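Local coordinates for hypothetical protein XAC2396 (Xanthomonas axonopodis pv. citri, PDB 2G3W) that is of unknown function but has a compact fold built around a variation of the PD-(D/E)XK nuclease motif, at residues V103-G108 with R130-D135; G159-L164 with L172-R177. One frame throughout, in Å; residues are numbered along the deposited sequence.

Interaction 1 (V103-G108 with R130-D135)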
ATOM      1  N   VAL A 103       2.113 -13.703   5.441  1.00 32.69           N
ATOM      2  CA  VAL A 103       2.941 -12.516   5.168  1.00 32.25           C
ATOM      3  C   VAL A 103       4.312 -12.958   4.663  1.00 32.18           C
ATOM      4  O   VAL A 103       4.945 -13.841   5.252  1.00 32.52           O
ATOM      5  CB  VAL A 103       3.122 -11.662   6.467  1.00 31.81           C
ATOM      6  CG1 VAL A 103       3.853 -10.302   6.200  1.00 30.33           C
ATOM      7  CG2 VAL A 103       1.733 -11.431   7.165  1.00 32.85           C
ATOM      8  N   VAL A 104       4.769 -12.339   3.582  1.00 32.46           N
ATOM      9  CA  VAL A 104       6.130 -12.464   3.130  1.00 33.05           C
ATOM     10  C   VAL A 104       6.789 -11.101   3.354  1.00 33.67           C
ATOM     11  O   VAL A 104       6.258 -10.083   2.934  1.00 32.83           O
ATOM     12  CB  VAL A 104       6.142 -12.812   1.623  1.00 33.81           C
ATOM     13  CG1 VAL A 104       7.593 -12.782   1.034  1.00 33.67           C
ATOM     14  CG2 VAL A 104       5.525 -14.131   1.421  1.00 30.99           C
ATOM     15  N   ILE A 105       7.954 -11.087   4.009  1.00 33.81           N
ATOM     16  CA  ILE A 105       8.708  -9.842   4.255  1.00 34.23           C
ATOM     17  C   ILE A 105      10.045  -9.963   3.523  1.00 34.02           C
ATOM     18  O   ILE A 105      10.921 -10.684   3.959  1.00 33.63           O
ATOM     19  CB  ILE A 105       8.918  -9.638   5.762  1.00 34.73           C
ATOM     20  CG1 ILE A 105       7.553  -9.500   6.449  1.00 35.81           C
ATOM     21  CG2 ILE A 105       9.829  -8.374   6.068  1.00 36.90           C
ATOM     22  CD1 ILE A 105       7.632  -9.286   7.980  1.00 34.30           C
ATOM     23  N   GLY A 106      10.156  -9.350   2.361  1.00 33.03           N
ATOM     24  CA  GLY A 106      11.424  -9.353   1.625  1.00 33.51           C
ATOM     25  C   GLY A 106      12.309  -8.149   1.938  1.00 33.64           C
ATOM     26  O   GLY A 106      11.819  -7.103   2.368  1.00 35.42           O
ATOM     27  N   TYR A 107      13.624  -8.311   1.721  1.00 33.13           N
ATOM     28  CA  TYR A 107      14.585  -7.301   2.128  1.00 33.83           C
ATOM     29  C   TYR A 107      15.887  -7.399   1.320  1.00 33.65           C
ATOM     30  O   TYR A 107      16.929  -6.952   1.773  1.00 31.85           O
ATOM     31  CB  TYR A 107      14.796  -7.353   3.662  1.00 33.65           C
ATOM     32  CG  TYR A 107      15.376  -8.644   4.186  1.00 33.59           C
ATOM     33  CD1 TYR A 107      14.568  -9.770   4.418  1.00 35.26           C
ATOM     34  CD2 TYR A 107      16.730  -8.756   4.449  1.00 32.72           C
ATOM     35  CE1 TYR A 107      15.129 -10.982   4.846  1.00 33.32           C
ATOM     36  CE2 TYR A 107      17.279  -9.936   4.924  1.00 36.14           C
ATOM     37  CZ  TYR A 107      16.474 -11.032   5.117  1.00 34.21           C
ATOM     38  OH  TYR A 107      17.033 -12.170   5.576  1.00 35.11           O
ATOM     39  N   GLY A 108      15.802  -7.921   0.086  1.00 32.68           N
ATOM     40  CA  GLY A 108      17.013  -8.350  -0.620  1.00 34.47           C
ATOM     41  C   GLY A 108      17.417  -7.426  -1.754  1.00 35.56           C
ATOM     42  O   GLY A 108      18.289  -7.780  -2.527  1.00 36.44           O
ATOM     43  N   ARG A 130      -0.190 -10.993   2.409  1.00 31.75           N
ATOM     44  CA  ARG A 130       0.411  -9.666   2.531  1.00 31.57           C
ATOM     45  C   ARG A 130       1.887  -9.749   2.118  1.00 31.39           C
ATOM     46  O   ARG A 130       2.634 -10.590   2.626  1.00 33.51           O
ATOM     47  CB  ARG A 130       0.285  -9.175   4.000  1.00 30.75           C
ATOM     48  CG  ARG A 130       0.906  -7.802   4.269  1.00 31.02           C
ATOM     49  CD  ARG A 130       0.760  -7.433   5.792  1.00 30.78           C
ATOM     50  NE  ARG A 130      -0.660  -7.292   6.083  1.00 39.10           N
ATOM     51  CZ  ARG A 130      -1.397  -6.217   5.803  1.00 38.22           C
ATOM     52  NH1 ARG A 130      -0.866  -5.135   5.230  1.00 42.71           N
ATOM     53  NH2 ARG A 130      -2.673  -6.239   6.075  1.00 38.53           N
ATOM     54  N   VAL A 131       2.321  -8.918   1.178  1.00 31.33           N
ATOM     55  CA  VAL A 131       3.716  -8.927   0.775  1.00 32.00           C
ATOM     56  C   VAL A 131       4.249  -7.549   1.063  1.00 33.11           C
ATOM     57  O   VAL A 131       3.650  -6.531   0.660  1.00 32.62           O
ATOM     58  CB  VAL A 131       3.931  -9.292  -0.743  1.00 32.86           C
ATOM     59  CG1 VAL A 131       5.469  -9.194  -1.100  1.00 32.21           C
ATOM     60  CG2 VAL A 131       3.402 -10.692  -1.034  1.00 30.99           C
ATOM     61  N   ILE A 132       5.329  -7.505   1.840  1.00 34.76           N
ATOM     62  CA  ILE A 132       6.007  -6.240   2.086  1.00 36.88           C
ATOM     63  C   ILE A 132       7.489  -6.303   1.720  1.00 37.07           C
ATOM     64  O   ILE A 132       8.117  -7.388   1.732  1.00 37.55           O
ATOM     65  CB  ILE A 132       5.820  -5.710   3.516  1.00 37.04           C
ATOM     66  CG1 ILE A 132       6.655  -6.455   4.501  1.00 39.60           C
ATOM     67  CG2 ILE A 132       4.301  -5.669   3.976  1.00 39.40           C
ATOM     68  CD1 ILE A 132       6.940  -5.602   5.688  1.00 47.01           C
ATOM     69  N   GLU A 133       8.031  -5.144   1.354  1.00 36.14           N
ATOM     70  CA  GLU A 133       9.449  -5.057   1.015  1.00 36.15           C
ATOM     71  C   GLU A 133      10.092  -3.971   1.872  1.00 35.56           C
ATOM     72  O   GLU A 133       9.554  -2.862   1.980  1.00 35.12           O
ATOM     73  CB  GLU A 133       9.667  -4.721  -0.451  1.00 36.20           C
ATOM     74  CG  GLU A 133      11.137  -4.427  -0.687  1.00 40.22           C
ATOM     75  CD  GLU A 133      11.527  -4.392  -2.130  1.00 45.09           C
ATOM     76  OE1 GLU A 133      10.652  -4.582  -2.999  1.00 48.96           O
ATOM     77  OE2 GLU A 133      12.736  -4.204  -2.406  1.00 52.66           O
ATOM     78  N   LEU A 134      11.236  -4.320   2.459  1.00 34.89           N
ATOM     79  CA  LEU A 134      12.049  -3.385   3.218  1.00 34.81           C
ATOM     80  C   LEU A 134      13.307  -3.042   2.424  1.00 33.95           C
ATOM     81  O   LEU A 134      13.903  -3.909   1.805  1.00 34.75           O
ATOM     82  CB  LEU A 134      12.464  -4.046   4.522  1.00 33.14           C
ATOM     83  CG  LEU A 134      11.355  -4.717   5.327  1.00 35.88           C
ATOM     84  CD1 LEU A 134      11.952  -5.437   6.594  1.00 35.73           C
ATOM     85  CD2 LEU A 134      10.270  -3.689   5.710  1.00 34.99           C
ATOM     86  N   ASP A 135      13.719  -1.781   2.482  1.00 33.27           N
ATOM     87  CA  ASP A 135      14.937  -1.314   1.821  1.00 32.58           C
ATOM     88  C   ASP A 135      16.128  -2.088   2.364  1.00 31.47           C
ATOM     89  O   ASP A 135      16.333  -2.118   3.579  1.00 29.81           O
ATOM     90  CB  ASP A 135      15.125   0.174   2.108  1.00 32.80           C
ATOM     91  CG  ASP A 135      16.377   0.758   1.413  1.00 37.44           C
ATOM     92  OD1 ASP A 135      17.477   0.594   1.946  1.00 39.39           O
ATOM     93  OD2 ASP A 135      16.257   1.370   0.331  1.00 42.36           O
TER
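Two parallel strands, the first and last elements of a right-handed beta-alpha-beta crossover through helix 110-123, pair here in the sheet of a PD-(D/E)XK-like core. The backbone of Ile132 grips its neighbour twice: its N donates to Val104 O at 3.0 Å, and its O accepts Gly106 N at 2.9 Å. Val104 N to Arg130 O opens the series and Leu134 N to Gly106 O closes it at 2.8 Å, the donor now tilted 18° from the carbonyl plane just where both strands run out.

On one face, Ile105 and Ile132 project next to each other in the same direction, CG1 of Ile105 against CG1 of Ile132 at 3.7 Å. Ile132 CG1 sits between its backbone N and carbonyl carbon (chi1 76°), which carries it toward Ile105. Beyond it, Leu134 CD1 reaches Ile105 CG2 at 3.7 Å, the two side chains crossing obliquely.

Val104 and Val131 occupy the other face, where Trp115 of helix 110-123 packs on both. Helix 37-49 covers the isoleucine face, setting Ala46 on Ile105 and Leu45 on Leu134, while strand 78-84 hydrogen-bonds to the far side of strand 101-106.

Interaction 2 (G159-L164 with L172-R177); sequences GEVQML and LTPMVR
Val161 and Leu172 form an antiparallel hydrogen-bonded pair in the beta hairpin of strands 160-165 and 168-176. Val161 N donates to Leu172 O at 2.8 Å with an N-H...O angle of 170°, and Leu172 N returns a bond to Val161 O at 2.9 Å that is also nearly straight. Above this pair the two side chains run alongside each other, out of the same face of the sheet. Val161 CG1, flanked by the residue's own N and C (chi1 56°), does most of the touching: it meets Leu172 CG at 3.8 Å and Leu172 CD2 at the same distance, and also lies close over Leu172 O.

The pairing does not continue past Thr173 in this direction. Pro174 has no N-H to offer; instead Gly159 O lies 3.1 Å from Pro174 CD, and the proline ring turns its CG and CD toward Val161 CG1, each at 4.0 Å. At the margin, the aliphatic part of Glu160 crosses Thr173, whose OG1 is 4.1 Å from Glu160 CG, a van der Waals contact.

Outside this shell, Leu45 and Leu49 of helix 37-49 cover Val161, with Val154 and Ile156 of strand 149-157 beside it, and Ala138 of helix 136-143 packs on Leu172. A different helix thus packs on each member of the apolar pair. Gly159, in the loop just before strand 160-165, has a positive phi (78°), a conformation that favours glycine, and its N is hydrogen-bonded to Asp18 OD2. Where the strands have parted, one water bridges them, donating to Gly159 O at 2.6 Å and to Pro174 O at 2.7 Å.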
ATOM      1  N   GLY A 159       2.793   4.655   8.342  1.00 42.39           N
ATOM      2  CA  GLY A 159       3.480   3.599   7.588  1.00 42.01           C
ATOM      3  C   GLY A 159       4.996   3.605   7.693  1.00 42.47           C
ATOM      4  O   GLY A 159       5.679   2.784   7.071  1.00 42.61           O
ATOM      5  N   GLU A 160       5.522   4.522   8.490  1.00 41.65           N
ATOM      6  CA  GLU A 160       6.948   4.652   8.697  1.00 41.72           C
ATOM      7  C   GLU A 160       7.337   4.035  10.046  1.00 41.80           C
ATOM      8  O   GLU A 160       6.620   4.185  11.045  1.00 41.34           O
ATOM      9  CB  GLU A 160       7.315   6.130   8.656  1.00 41.75           C
ATOM     10  CG  GLU A 160       8.744   6.429   8.938  1.00 41.89           C
ATOM     11  CD  GLU A 160       9.056   7.895   8.832  1.00 42.80           C
ATOM     12  OE1 GLU A 160       8.732   8.660   9.766  1.00 43.71           O
ATOM     13  OE2 GLU A 160       9.662   8.281   7.818  1.00 44.91           O
ATOM     14  N   VAL A 161       8.464   3.335  10.075  1.00 40.88           N
ATOM     15  CA  VAL A 161       8.910   2.685  11.303  1.00 40.60           C
ATOM     16  C   VAL A 161      10.300   3.176  11.675  1.00 40.17           C
ATOM     17  O   VAL A 161      11.190   3.236  10.827  1.00 39.98           O
ATOM     18  CB  VAL A 161       8.822   1.110  11.216  1.00 40.31           C
ATOM     19  CG1 VAL A 161       9.589   0.585  10.044  1.00 42.04           C
ATOM     20  CG2 VAL A 161       9.271   0.430  12.544  1.00 39.19           C
ATOM     21  N   GLN A 162      10.452   3.558  12.939  1.00 39.45           N
ATOM     22  CA  GLN A 162      11.743   3.883  13.546  1.00 38.93           C
ATOM     23  C   GLN A 162      12.084   2.881  14.641  1.00 38.83           C
ATOM     24  O   GLN A 162      11.266   2.594  15.516  1.00 38.56           O
ATOM     25  CB  GLN A 162      11.777   5.317  14.128  1.00 38.96           C
ATOM     26  CG  GLN A 162      13.148   5.669  14.736  1.00 38.83           C
ATOM     27  CD  GLN A 162      13.262   7.065  15.351  1.00 40.03           C
ATOM     28  OE1 GLN A 162      12.271   7.783  15.535  1.00 41.19           O
ATOM     29  NE2 GLN A 162      14.492   7.450  15.683  1.00 39.03           N
HETATM   30  N   MSE A 163      13.311   2.363  14.582  1.00 37.93           N
HETATM   31  CA  MSE A 163      13.839   1.475  15.586  1.00 37.35           C
HETATM   32  C   MSE A 163      14.940   2.237  16.293  1.00 36.65           C
HETATM   33  O   MSE A 163      16.035   2.443  15.736  1.00 36.39           O
HETATM   34  CB  MSE A 163      14.398   0.230  14.923  1.00 37.38           C
HETATM   35  CG  MSE A 163      13.310  -0.669  14.339  1.00 38.91           C
HETATM   36 SE   MSE A 163      12.745  -1.983  15.640  0.80 45.73          SE
HETATM   37  CE  MSE A 163      14.269  -3.100  15.430  1.00 40.80           C
ATOM     38  N   LEU A 164      14.637   2.682  17.506  1.00 36.08           N
ATOM     39  CA  LEU A 164      15.538   3.562  18.232  1.00 36.33           C
ATOM     40  C   LEU A 164      16.138   2.938  19.507  1.00 35.73           C
ATOM     41  O   LEU A 164      15.420   2.525  20.415  1.00 35.71           O
ATOM     42  CB  LEU A 164      14.831   4.887  18.558  1.00 36.08           C
ATOM     43  CG  LEU A 164      15.613   5.847  19.458  1.00 38.29           C
ATOM     44  CD1 LEU A 164      16.755   6.500  18.693  1.00 40.02           C
ATOM     45  CD2 LEU A 164      14.677   6.889  20.042  1.00 40.99           C
ATOM     46  N   LEU A 172      12.762   3.392   8.405  1.00 35.56           N
ATOM     47  CA  LEU A 172      12.374   2.905   7.079  1.00 36.03           C
ATOM     48  C   LEU A 172      10.858   2.872   6.898  1.00 35.79           C
ATOM     49  O   LEU A 172      10.112   2.843   7.869  1.00 35.30           O
ATOM     50  CB  LEU A 172      12.964   1.526   6.836  1.00 35.27           C
ATOM     51  CG  LEU A 172      12.497   0.341   7.677  1.00 36.22           C
ATOM     52  CD1 LEU A 172      12.747  -0.933   6.911  1.00 38.27           C
ATOM     53  CD2 LEU A 172      13.223   0.277   8.999  1.00 36.76           C
ATOM     54  N   THR A 173      10.421   2.879   5.643  1.00 36.00           N
ATOM     55  CA  THR A 173       9.018   2.830   5.284  1.00 36.48           C
ATOM     56  C   THR A 173       8.796   1.549   4.497  1.00 35.87           C
ATOM     57  O   THR A 173       9.216   1.459   3.332  1.00 34.58           O
ATOM     58  CB  THR A 173       8.671   3.973   4.383  1.00 36.73           C
ATOM     59  OG1 THR A 173       9.022   5.183   5.046  1.00 40.09           O
ATOM     60  CG2 THR A 173       7.165   3.982   4.025  1.00 40.04           C
ATOM     61  N   PRO A 174       8.177   0.547   5.141  1.00 34.86           N
ATOM     62  CA  PRO A 174       7.925  -0.719   4.439  1.00 35.57           C
ATOM     63  C   PRO A 174       7.039  -0.502   3.230  1.00 34.90           C
ATOM     64  O   PRO A 174       6.125   0.329   3.268  1.00 35.62           O
ATOM     65  CB  PRO A 174       7.240  -1.578   5.488  1.00 34.61           C
ATOM     66  CG  PRO A 174       7.753  -0.969   6.839  1.00 35.19           C
ATOM     67  CD  PRO A 174       7.749   0.496   6.546  1.00 35.32           C
HETATM   68  N   MSE A 175       7.359  -1.172   2.140  1.00 34.12           N
HETATM   69  CA  MSE A 175       6.564  -1.042   0.942  1.00 35.73           C
HETATM   70  C   MSE A 175       5.552  -2.202   0.868  1.00 34.36           C
HETATM   71  O   MSE A 175       5.920  -3.353   0.881  1.00 33.59           O
HETATM   72  CB  MSE A 175       7.457  -0.905  -0.322  1.00 35.15           C
HETATM   73  CG  MSE A 175       6.733  -1.183  -1.638  1.00 42.69           C
HETATM   74 SE   MSE A 175       5.421   0.188  -2.061  0.80 58.73          SE
HETATM   75  CE  MSE A 175       4.528  -0.811  -3.576  1.00 42.77           C
ATOM     76  N   VAL A 176       4.267  -1.875   0.789  1.00 33.52           N
ATOM     77  CA  VAL A 176       3.252  -2.920   0.717  1.00 33.48           C
ATOM     78  C   VAL A 176       2.993  -3.293  -0.762  1.00 33.14           C
ATOM     79  O   VAL A 176       2.379  -2.526  -1.497  1.00 34.16           O
ATOM     80  CB  VAL A 176       1.971  -2.485   1.420  1.00 34.16           C
ATOM     81  CG1 VAL A 176       0.959  -3.616   1.409  1.00 33.87           C
ATOM     82  CG2 VAL A 176       2.291  -2.059   2.884  1.00 32.89           C
ATOM     83  N   ARG A 177       3.516  -4.438  -1.197  1.00 32.16           N
ATOM     84  CA  ARG A 177       3.262  -4.962  -2.534  1.00 32.07           C
ATOM     85  C   ARG A 177       1.871  -5.566  -2.677  1.00 31.18           C
ATOM     86  O   ARG A 177       1.313  -5.580  -3.748  1.00 30.38           O
ATOM     87  CB  ARG A 177       4.303  -6.048  -2.873  1.00 32.68           C
ATOM     88  CG  ARG A 177       5.761  -5.569  -2.809  1.00 36.30           C
ATOM     89  CD  ARG A 177       6.105  -4.718  -4.010  1.00 39.26           C
ATOM     90  NE  ARG A 177       7.564  -4.489  -4.137  1.00 41.79           N
ATOM     91  CZ  ARG A 177       8.100  -3.583  -4.951  1.00 43.89           C
ATOM     92  NH1 ARG A 177       7.312  -2.814  -5.696  1.00 43.38           N
ATOM     93  NH2 ARG A 177       9.422  -3.430  -5.033  1.00 41.67           N
TER
HETATM   94  O   HOH W   1       4.521   1.552   5.067  1.00 42.32           O

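Interactions 1 and 2, with centres about 11 Å apart, belong to one mixed sheet in which strand 129-133 lies between strands 101-106 and 168-176. Residues 130-135 therefore pair with 103-108 along one edge, and along the other meet 172-177 after that segment has left its hairpin partner: Glu133 O is 2.8 Å from Met175 N, a probable hydrogen bond. A salt bridge of 2.6 Å between Glu133 OE1 and Arg177 NH2 ties the side chains together. Arg177 NH1 also bonds to Tyr22 O of the second subunit, so this junction reaches the dimer interface. Leu45 of helix 37-49 touches both Leu134 and Val161, giving the two contacts a shared cover.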